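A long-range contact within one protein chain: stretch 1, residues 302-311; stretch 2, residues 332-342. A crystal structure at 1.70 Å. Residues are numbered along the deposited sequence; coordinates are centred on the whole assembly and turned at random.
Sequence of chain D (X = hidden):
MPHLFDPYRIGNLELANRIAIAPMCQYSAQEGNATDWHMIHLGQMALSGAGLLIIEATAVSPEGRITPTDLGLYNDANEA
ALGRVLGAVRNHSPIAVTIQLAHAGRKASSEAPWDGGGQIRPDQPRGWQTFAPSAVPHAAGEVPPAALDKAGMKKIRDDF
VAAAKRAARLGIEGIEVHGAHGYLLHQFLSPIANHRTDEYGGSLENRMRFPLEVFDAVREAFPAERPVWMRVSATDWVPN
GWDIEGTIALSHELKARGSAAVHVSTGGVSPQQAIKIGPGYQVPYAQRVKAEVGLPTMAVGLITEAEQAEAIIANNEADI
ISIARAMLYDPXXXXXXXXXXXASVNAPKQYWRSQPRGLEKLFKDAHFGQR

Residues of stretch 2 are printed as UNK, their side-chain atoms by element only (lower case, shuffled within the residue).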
# COMPACT_ATOMS: atom_id res chain seq x y z
N LEU D 302 8.56 7.31 -18.78
CA LEU D 302 7.83 8.42 -18.15
C LEU D 302 6.43 8.41 -18.71
O LEU D 302 6.04 9.29 -19.46
CB LEU D 302 8.54 9.76 -18.41
CG LEU D 302 9.97 9.83 -17.89
CD1 LEU D 302 10.53 11.21 -18.26
CD2 LEU D 302 10.13 9.58 -16.40
N ILE D 303 5.68 7.37 -18.35
CA ILE D 303 4.38 7.06 -18.89
C ILE D 303 3.39 6.80 -17.79
O ILE D 303 3.77 6.54 -16.65
CB ILE D 303 4.46 5.86 -19.86
CG1 ILE D 303 4.93 4.58 -19.14
CG2 ILE D 303 5.40 6.17 -21.01
CD1 ILE D 303 3.83 3.80 -18.46
N THR D 304 2.10 6.87 -18.12
CA THR D 304 1.04 6.57 -17.15
C THR D 304 0.07 5.50 -17.65
O THR D 304 -0.64 4.92 -16.85
CB THR D 304 0.21 7.83 -16.78
OG1 THR D 304 -0.50 8.28 -17.95
CG2 THR D 304 1.14 8.96 -16.24
N GLU D 305 0.01 5.25 -18.95
CA GLU D 305 -1.02 4.34 -19.52
C GLU D 305 -0.47 2.99 -19.93
O GLU D 305 0.62 2.89 -20.48
CB GLU D 305 -1.70 4.99 -20.73
CG GLU D 305 -2.26 6.39 -20.49
CD GLU D 305 -3.16 6.47 -19.26
OE1 GLU D 305 -4.20 5.75 -19.18
OE2 GLU D 305 -2.81 7.23 -18.33
N ALA D 306 -1.27 1.94 -19.71
CA ALA D 306 -0.90 0.60 -20.10
C ALA D 306 -0.50 0.51 -21.56
O ALA D 306 0.49 -0.14 -21.89
CB ALA D 306 -2.04 -0.38 -19.84
N GLU D 307 -1.28 1.21 -22.40
CA GLU D 307 -1.08 1.18 -23.84
C GLU D 307 0.27 1.77 -24.22
O GLU D 307 0.90 1.30 -25.16
CB GLU D 307 -2.23 1.90 -24.56
CG GLU D 307 -3.61 1.28 -24.29
CD GLU D 307 -4.28 1.67 -22.95
OE1 GLU D 307 -3.73 2.47 -22.12
OE2 GLU D 307 -5.39 1.13 -22.70
N GLN D 308 0.72 2.77 -23.47
CA GLN D 308 2.05 3.35 -23.69
C GLN D 308 3.16 2.35 -23.39
O GLN D 308 4.11 2.15 -24.17
CB GLN D 308 2.26 4.60 -22.84
CG GLN D 308 1.37 5.79 -23.12
CD GLN D 308 1.63 6.89 -22.09
OE1 GLN D 308 1.34 6.72 -20.93
NE2 GLN D 308 2.26 7.98 -22.49
N ALA D 309 3.05 1.67 -22.25
CA ALA D 309 4.03 0.65 -21.89
C ALA D 309 4.05 -0.55 -22.84
O ALA D 309 5.11 -1.00 -23.26
CB ALA D 309 3.78 0.20 -20.47
N GLU D 310 2.87 -1.05 -23.20
CA GLU D 310 2.75 -2.15 -24.15
C GLU D 310 3.48 -1.78 -25.46
O GLU D 310 4.23 -2.60 -26.02
CB GLU D 310 1.27 -2.44 -24.42
CG GLU D 310 0.94 -3.44 -25.53
CD GLU D 310 1.53 -4.82 -25.31
OE1 GLU D 310 1.95 -5.17 -24.18
OE2 GLU D 310 1.55 -5.60 -26.28
N ALA D 311 3.25 -0.56 -25.92
CA ALA D 311 3.82 -0.15 -27.19
C ALA D 311 5.34 -0.11 -27.13
O ALA D 311 6.03 -0.55 -28.09
CB ALA D 311 3.29 1.21 -27.64
N UNK D 332 -1.39 0.03 -7.60
CA UNK D 332 -1.95 -1.10 -8.29
C UNK D 332 -1.81 -0.98 -9.83
O UNK D 332 -2.52 -1.70 -10.58
c UNK D 332 -3.42 -1.27 -7.93
c UNK D 332 -3.70 -1.30 -6.42
n UNK D 332 -3.77 -2.56 -4.42
c UNK D 332 -3.10 -2.50 -5.71
n UNK D 332 -2.01 -1.97 -3.04
n UNK D 332 -4.13 -2.18 -2.20
c UNK D 332 -3.29 -2.20 -3.24
N UNK D 333 -0.93 -0.10 -10.30
CA UNK D 333 -0.75 0.10 -11.74
C UNK D 333 -0.66 -1.20 -12.56
O UNK D 333 -1.35 -1.32 -13.61
n UNK D 333 0.24 2.77 -15.29
c UNK D 333 0.89 1.66 -15.73
c UNK D 333 0.46 1.01 -12.03
c UNK D 333 1.95 0.11 -17.16
c UNK D 333 1.32 1.32 -17.01
c UNK D 333 2.18 -0.77 -16.07
c UNK D 333 0.52 1.50 -13.47
c UNK D 333 0.04 2.67 -13.93
c UNK D 333 1.75 -0.41 -14.78
c UNK D 333 1.08 0.81 -14.61
N UNK D 334 0.10 -2.20 -12.09
CA UNK D 334 0.18 -3.42 -12.90
C UNK D 334 -1.14 -4.17 -12.93
O UNK D 334 -1.50 -4.75 -13.97
c UNK D 334 1.30 -4.24 -12.25
c UNK D 334 1.05 -2.25 -10.94
c UNK D 334 2.08 -3.23 -11.40
N UNK D 335 -1.93 -4.13 -11.84
CA UNK D 335 -3.29 -4.72 -11.94
C UNK D 335 -4.17 -4.02 -13.02
O UNK D 335 -4.86 -4.65 -13.85
n UNK D 335 -2.05 -6.23 -7.97
c UNK D 335 -4.04 -4.59 -10.64
c UNK D 335 -3.52 -6.15 -5.92
c UNK D 335 -3.20 -5.94 -7.27
c UNK D 335 -3.44 -5.22 -9.42
c UNK D 335 -2.20 -5.78 -9.27
c UNK D 335 -4.07 -5.27 -8.14
c UNK D 335 -5.64 -5.07 -6.35
c UNK D 335 -5.33 -4.86 -7.67
c UNK D 335 -4.74 -5.72 -5.49
N UNK D 336 -4.12 -2.70 -12.99
CA UNK D 336 -4.92 -1.85 -13.89
C UNK D 336 -4.46 -2.02 -15.32
O UNK D 336 -5.34 -2.12 -16.22
c UNK D 336 -4.91 -0.43 -13.42
c UNK D 336 -5.46 -0.29 -12.05
n UNK D 336 -6.48 -0.53 -10.12
c UNK D 336 -6.29 -1.10 -11.35
c UNK D 336 -5.72 0.56 -10.03
n UNK D 336 -5.09 0.71 -11.18
N UNK D 337 -3.14 -2.17 -15.51
CA UNK D 337 -2.61 -2.47 -16.83
C UNK D 337 -3.03 -3.85 -17.37
O UNK D 337 -3.39 -4.01 -18.58
c UNK D 337 -1.08 -2.30 -16.89
N UNK D 338 -2.97 -4.85 -16.50
CA UNK D 338 -3.36 -6.20 -16.85
C UNK D 338 -4.83 -6.23 -17.25
O UNK D 338 -5.17 -6.88 -18.28
c UNK D 338 -3.09 -7.15 -15.70
N UNK D 339 -5.67 -5.51 -16.53
CA UNK D 339 -7.10 -5.43 -16.89
C UNK D 339 -7.26 -4.82 -18.29
O UNK D 339 -8.11 -5.29 -19.05
c UNK D 339 -7.87 -4.61 -15.88
N UNK D 340 -6.50 -3.79 -18.61
CA UNK D 340 -6.63 -3.14 -19.93
C UNK D 340 -6.11 -4.04 -21.04
O UNK D 340 -6.64 -4.01 -22.14
c UNK D 340 -5.88 -1.80 -19.99
c UNK D 340 -5.55 0.44 -18.90
c UNK D 340 -6.59 -0.56 -19.42
c UNK D 340 -5.84 1.93 -19.10
n UNK D 340 -4.58 2.75 -18.89
N UNK D 341 -5.09 -4.82 -20.77
CA UNK D 341 -4.36 -5.60 -21.77
C UNK D 341 -4.75 -7.09 -21.81
O UNK D 341 -4.13 -7.87 -22.54
c UNK D 341 -0.86 -3.93 -21.36
c UNK D 341 -2.86 -5.44 -21.52
c UNK D 341 -2.33 -4.01 -21.72
c UNK D 341 -2.52 -3.52 -23.17
N UNK D 342 -5.76 -7.50 -21.05
CA UNK D 342 -6.21 -8.88 -21.02
C UNK D 342 -5.25 -9.88 -20.39
O UNK D 342 -5.25 -11.06 -20.74

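Position 332 carries three carbons in a row, a nitrogen, and a carbon bearing two more nitrogens. That guanidinium pattern is arginine. Arg-332 sits at the N-cap of the helix that follows, and its side chain does not reach stretch 1, its polar nitrogens being hydrogen-bonded elsewhere in the structure.

Position 333 has ten side-chain atoms: one carbon leading to fused five- and six-membered rings that hold eight carbons and one nitrogen. The ring nitrogen lies 2.8 Å from Thr-304 O, and the only indole among the standard side chains identifies tryptophan. With hydrogens placed, the N-H...acceptor angle of Trp-333 NE1 to Thr-304 O is 177°, a nearly linear hydrogen bond. The carbonyl oxygen approaches at the ring edge, near its plane, as an in-plane N-H requires. Further round the ring, Ile-303 CD1 is 3.8 Å from Trp-333 CZ2, and Ala-309 CB is 3.8 Å from Trp-333 CH2, the latter again at the edge.

At 334, three carbons close a ring onto the backbone nitrogen, which defines proline. Pro-334 lies in the first turn of the helix, where its lack of an N-H costs little, and does not reach stretch 1.

Position 335 repeats the fused-ring pattern, one carbon followed by eight ring carbons and one nitrogen, so it is also tryptophan. Trp-335 is buried but does not reach stretch 1; its chi1 of -59° (m) contrasts with -168° (t) in Trp-333.

Position 336 shows one carbon and a five-membered ring of three carbons and two nitrogens: histidine. The end of His-336 leads away from stretch 1.

Positions 337, 338 and 339 each have a single side-chain carbon. The CB of 337 is 3.6 Å from Ala-306 CB, and the CA atoms of 337 and Ala-306 are 4.8 Å apart; the other two positions do not touch stretch 1. One carbon apiece means three alanines. Ala-338 points away, and Ala-339 is out of reach.

At 340, four carbons in a row end in a nitrogen that lies 3.0 Å from Glu-305 OE1 and 3.4 Å from Glu-307 OE1; this is lysine. Lys-340 NZ forms a hydrogen-bonded salt bridge with Glu-305 and a second with Glu-307, whose hydrogen bond is weak. Its aliphatic part also packs, with Lys-340 CD 3.7 Å from Ala-306 CB.

Position 341 has four carbons forked at the second, and one terminal carbon lies 4.0 Å from both Ala-306 CB and Glu-310 CB, hence leucine. That carbon is Leu-341 CD1.

Position 342 has no side-chain atoms and is glycine. Gly-342 has a phi of 69°, a value that favours this residue, and marks the departure from helical geometry.

The contact buries 442 Å² in total. Its helices cross at 79°, with axes 9.9 Å apart at closest approach, and small alanine side chains meet where the backbones come nearest. Trp-333 anchors one part through Thr-304 O and apolar packing, Leu-341 extends the packing to Glu-310, and Lys-340 adds charge pairing with Glu-305 and Glu-307.

Stretch 2 332-342: RWPWHAAAKLG
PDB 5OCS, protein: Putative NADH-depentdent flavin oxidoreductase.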